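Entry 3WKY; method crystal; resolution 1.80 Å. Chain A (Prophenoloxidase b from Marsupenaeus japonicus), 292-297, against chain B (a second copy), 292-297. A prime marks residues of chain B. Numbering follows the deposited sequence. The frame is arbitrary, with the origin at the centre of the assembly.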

ATOM      1  N   ASN A 292      -0.627 -25.946   7.049  1.00 14.53           N
ATOM      2  CA  ASN A 292      -0.943 -25.066   8.177  1.00 13.71           C
ATOM      3  C   ASN A 292      -0.951 -23.616   7.700  1.00 15.32           C
ATOM      4  O   ASN A 292      -0.347 -23.308   6.667  1.00 15.82           O
ATOM      5  N   TYR A 293      -1.645 -22.742   8.431  1.00 12.92           N
ATOM      6  CA  TYR A 293      -1.942 -21.396   7.905  1.00 14.96           C
ATOM      7  C   TYR A 293      -1.627 -20.308   8.908  1.00 13.17           C
ATOM      8  O   TYR A 293      -1.726 -20.531  10.109  1.00 14.14           O
ATOM      9  N   VAL A 294      -1.239 -19.127   8.421  1.00 12.08           N
ATOM     10  CA  VAL A 294      -0.850 -18.040   9.329  1.00 11.51           C
ATOM     11  C   VAL A 294      -2.006 -17.669  10.260  1.00 13.87           C
ATOM     12  O   VAL A 294      -1.818 -17.510  11.473  1.00 13.28           O
ATOM     13  N   SER A 295      -3.222 -17.580   9.722  1.00 11.35           N
ATOM     14  CA  SER A 295      -4.333 -17.140  10.574  1.00 12.62           C
ATOM     15  C   SER A 295      -4.756 -18.235  11.550  1.00 14.22           C
ATOM     16  O   SER A 295      -5.368 -17.959  12.573  1.00 15.68           O
ATOM     17  N   GLN A 296      -4.413 -19.478  11.226  1.00 14.90           N
ATOM     18  CA  GLN A 296      -4.591 -20.598  12.144  1.00 12.98           C
ATOM     19  C   GLN A 296      -3.683 -20.416  13.367  1.00 13.65           C
ATOM     20  O   GLN A 296      -4.151 -20.456  14.521  1.00 14.88           O
ATOM     21  N   LEU A 297      -2.395 -20.181  13.122  1.00 14.45           N
ATOM     22  CA  LEU A 297      -1.457 -19.889  14.218  1.00 15.33           C
ATOM     23  C   LEU A 297      -1.885 -18.646  14.997  1.00 16.08           C
ATOM     24  O   LEU A 297      -1.737 -18.580  16.223  1.00 13.60           O
TER
ATOM     25  N   ASN B 292     -11.427 -23.281   7.093  1.00 15.68           N
ATOM     26  CA  ASN B 292     -10.914 -23.327   5.718  1.00 15.88           C
ATOM     27  C   ASN B 292     -10.219 -22.006   5.389  1.00 15.32           C
ATOM     28  O   ASN B 292     -10.479 -20.999   6.046  1.00 15.77           O
ATOM     29  N   TYR B 293      -9.317 -22.011   4.405  1.00 12.76           N
ATOM     30  CA  TYR B 293      -8.410 -20.864   4.227  1.00 15.33           C
ATOM     31  C   TYR B 293      -8.340 -20.423   2.777  1.00 12.97           C
ATOM     32  O   TYR B 293      -8.475 -21.249   1.870  1.00 13.66           O
ATOM     33  N   VAL B 294      -8.146 -19.123   2.545  1.00 13.10           N
ATOM     34  CA  VAL B 294      -8.134 -18.617   1.169  1.00 11.48           C
ATOM     35  C   VAL B 294      -7.046 -19.301   0.338  1.00 12.98           C
ATOM     36  O   VAL B 294      -7.284 -19.718  -0.805  1.00 14.29           O
ATOM     37  N   SER B 295      -5.854 -19.461   0.905  1.00 12.06           N
ATOM     38  CA  SER B 295      -4.773 -20.051   0.108  1.00 13.35           C
ATOM     39  C   SER B 295      -4.990 -21.540  -0.131  1.00 15.55           C
ATOM     40  O   SER B 295      -4.454 -22.103  -1.082  1.00 15.92           O
ATOM     41  N   GLN B 296      -5.787 -22.166   0.728  1.00 14.19           N
ATOM     42  CA  GLN B 296      -6.211 -23.546   0.524  1.00 13.90           C
ATOM     43  C   GLN B 296      -7.093 -23.644  -0.721  1.00 13.28           C
ATOM     44  O   GLN B 296      -6.838 -24.466  -1.614  1.00 14.65           O
ATOM     45  N   LEU B 297      -8.113 -22.791  -0.794  1.00 13.63           N
ATOM     46  CA  LEU B 297      -8.969 -22.729  -1.989  1.00 14.35           C
ATOM     47  C   LEU B 297      -8.156 -22.390  -3.237  1.00 17.51           C
ATOM     48  O   LEU B 297      -8.409 -22.921  -4.332  1.00 13.51           O
TER

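Two copies of the same short segment meet through one residue and its image, with the backbones closest at Tyr293 and Tyr293′, whose CA atoms lie 7.5 Å apart. Asn292 opens the walk facing away from the partner, its chi1 in the m well. Its work is local: ND2 donates to OE1 of Gln296 at 2.9 Å, tying the loop to the first turn of the helix.

Tyr293 is the heart of the contact. It occupies the N-cap position, its CA-to-CB bond points toward chain B, and an m rotamer with chi2 of 84° lays the ring flat against that of Tyr293′. The planes are parallel and the centroids 4.0 Å apart, an offset stack in which CG of Tyr293 comes within 3.4 Å of CG of Tyr293′. The offset also brings each CB over the other ring: CB of Tyr293 sits 3.8 Å from the centroid of the Tyr293′ ring, a CH-pi contact matched by CB of Tyr293′, 3.8 Å from the centroid of the Tyr293 ring. OG of Ser295′ lies at the ring edge, 3.4 Å from CE2 of Tyr293. Separately, OH of Tyr293 comes within 3.4 Å of CB of Gln296′.

Val294, in the t rotamer, turns away and takes no part. The CA-to-CB bond of Ser295 points toward chain B, and the p rotamer places OG 3.4 Å from CE2 of Tyr293′; its hydrogen bonding is satisfied elsewhere in the structure. The CA-to-CB bond of Gln296 also points toward the partner, and its CB packs 3.3 Å from OH of Tyr293′. With chi1 and chi2 both t, its extended chain carries OE1 back to the loop of its own chain, where it accepts from N of Tyr293 at 3.0 Å as well as from Asn292. Leu297, m then p, lies out of reach.

The rule is economical: no hydrogen bond crosses between the stretches, and the side-chain amides of Asn292 and Gln296 brace each chain internally while the stacked rings make most of the join, with Ser295 and Gln296 packed against them.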

ATOM      1  CB  ASN A 292       0.041 -25.252   9.344  1.00 15.49           C
ATOM      2  CG  ASN A 292      -0.190 -26.555  10.089  1.00 17.34           C
ATOM      3  OD1 ASN A 292       0.533 -27.528   9.886  1.00 17.29           O
ATOM      4  ND2 ASN A 292      -1.220 -26.584  10.939  1.00 16.39           N
ATOM      5  CB  TYR A 293      -3.410 -21.338   7.486  1.00 12.57           C
ATOM      6  CG  TYR A 293      -3.726 -22.415   6.468  1.00 12.03           C
ATOM      7  CD1 TYR A 293      -4.035 -23.720   6.861  1.00 18.66           C
ATOM      8  CD2 TYR A 293      -3.663 -22.138   5.112  1.00 14.13           C
ATOM      9  CE1 TYR A 293      -4.288 -24.721   5.898  1.00 19.06           C
ATOM     10  CE2 TYR A 293      -3.918 -23.118   4.154  1.00 17.12           C
ATOM     11  CZ  TYR A 293      -4.234 -24.402   4.553  1.00 19.81           C
ATOM     12  OH  TYR A 293      -4.475 -25.358   3.574  1.00 20.01           O
ATOM     13  CB  VAL A 294      -0.357 -16.784   8.545  1.00 13.99           C
ATOM     14  CG1 VAL A 294      -0.065 -15.614   9.512  1.00 13.14           C
ATOM     15  CG2 VAL A 294       0.888 -17.107   7.710  1.00 12.96           C
ATOM     16  CB  SER A 295      -5.525 -16.690   9.739  1.00 13.53           C
ATOM     17  OG  SER A 295      -6.126 -17.807   9.116  1.00 17.21           O
ATOM     18  CB  GLN A 296      -4.263 -21.897  11.404  1.00 16.23           C
ATOM     19  CG  GLN A 296      -4.425 -23.182  12.219  1.00 16.41           C
ATOM     20  CD  GLN A 296      -3.929 -24.384  11.432  1.00 21.38           C
ATOM     21  OE1 GLN A 296      -2.949 -24.282  10.686  1.00 16.82           O
ATOM     22  NE2 GLN A 296      -4.611 -25.523  11.573  1.00 17.45           N
ATOM     23  CB  LEU A 297      -0.018 -19.701  13.700  1.00 14.06           C
ATOM     24  CG  LEU A 297       0.839 -20.969  13.534  1.00 15.26           C
ATOM     25  CD1 LEU A 297       0.229 -21.908  12.485  1.00 16.32           C
ATOM     26  CD2 LEU A 297       2.283 -20.613  13.160  1.00 17.75           C
TER
ATOM     27  CB  ASN B 292     -12.023 -23.643   4.699  1.00 15.19           C
ATOM     28  CG  ASN B 292     -12.471 -25.100   4.764  1.00 15.74           C
ATOM     29  OD1 ASN B 292     -13.516 -25.405   5.339  1.00 18.22           O
ATOM     30  ND2 ASN B 292     -11.659 -26.008   4.200  1.00 16.98           N
ATOM     31  CB  TYR B 293      -7.019 -21.244   4.741  1.00 13.07           C
ATOM     32  CG  TYR B 293      -7.069 -21.670   6.192  1.00 12.28           C
ATOM     33  CD1 TYR B 293      -7.387 -22.979   6.556  1.00 17.38           C
ATOM     34  CD2 TYR B 293      -6.845 -20.746   7.201  1.00 13.25           C
ATOM     35  CE1 TYR B 293      -7.465 -23.349   7.919  1.00 18.02           C
ATOM     36  CE2 TYR B 293      -6.918 -21.104   8.545  1.00 16.51           C
ATOM     37  CZ  TYR B 293      -7.222 -22.403   8.896  1.00 20.98           C
ATOM     38  OH  TYR B 293      -7.291 -22.726  10.246  1.00 20.36           O
ATOM     39  CB  VAL B 294      -7.929 -17.085   1.125  1.00 14.25           C
ATOM     40  CG1 VAL B 294      -7.843 -16.595  -0.336  1.00 14.13           C
ATOM     41  CG2 VAL B 294      -9.047 -16.365   1.868  1.00 14.64           C
ATOM     42  CB  SER B 295      -3.405 -19.811   0.743  1.00 15.14           C
ATOM     43  OG  SER B 295      -3.254 -20.591   1.912  1.00 16.12           O
ATOM     44  CB  GLN B 296      -6.975 -24.013   1.762  1.00 15.98           C
ATOM     45  CG  GLN B 296      -7.488 -25.460   1.727  1.00 17.69           C
ATOM     46  CD  GLN B 296      -8.344 -25.744   2.946  1.00 19.67           C
ATOM     47  OE1 GLN B 296      -9.073 -24.860   3.416  1.00 16.66           O
ATOM     48  NE2 GLN B 296      -8.248 -26.964   3.485  1.00 19.24           N
ATOM     49  CB  LEU B 297     -10.109 -21.711  -1.813  1.00 14.15           C
ATOM     50  CG  LEU B 297     -11.387 -22.204  -1.110  1.00 14.56           C
ATOM     51  CD1 LEU B 297     -11.101 -22.642   0.337  1.00 14.49           C
ATOM     52  CD2 LEU B 297     -12.486 -21.132  -1.135  1.00 18.32           C
TER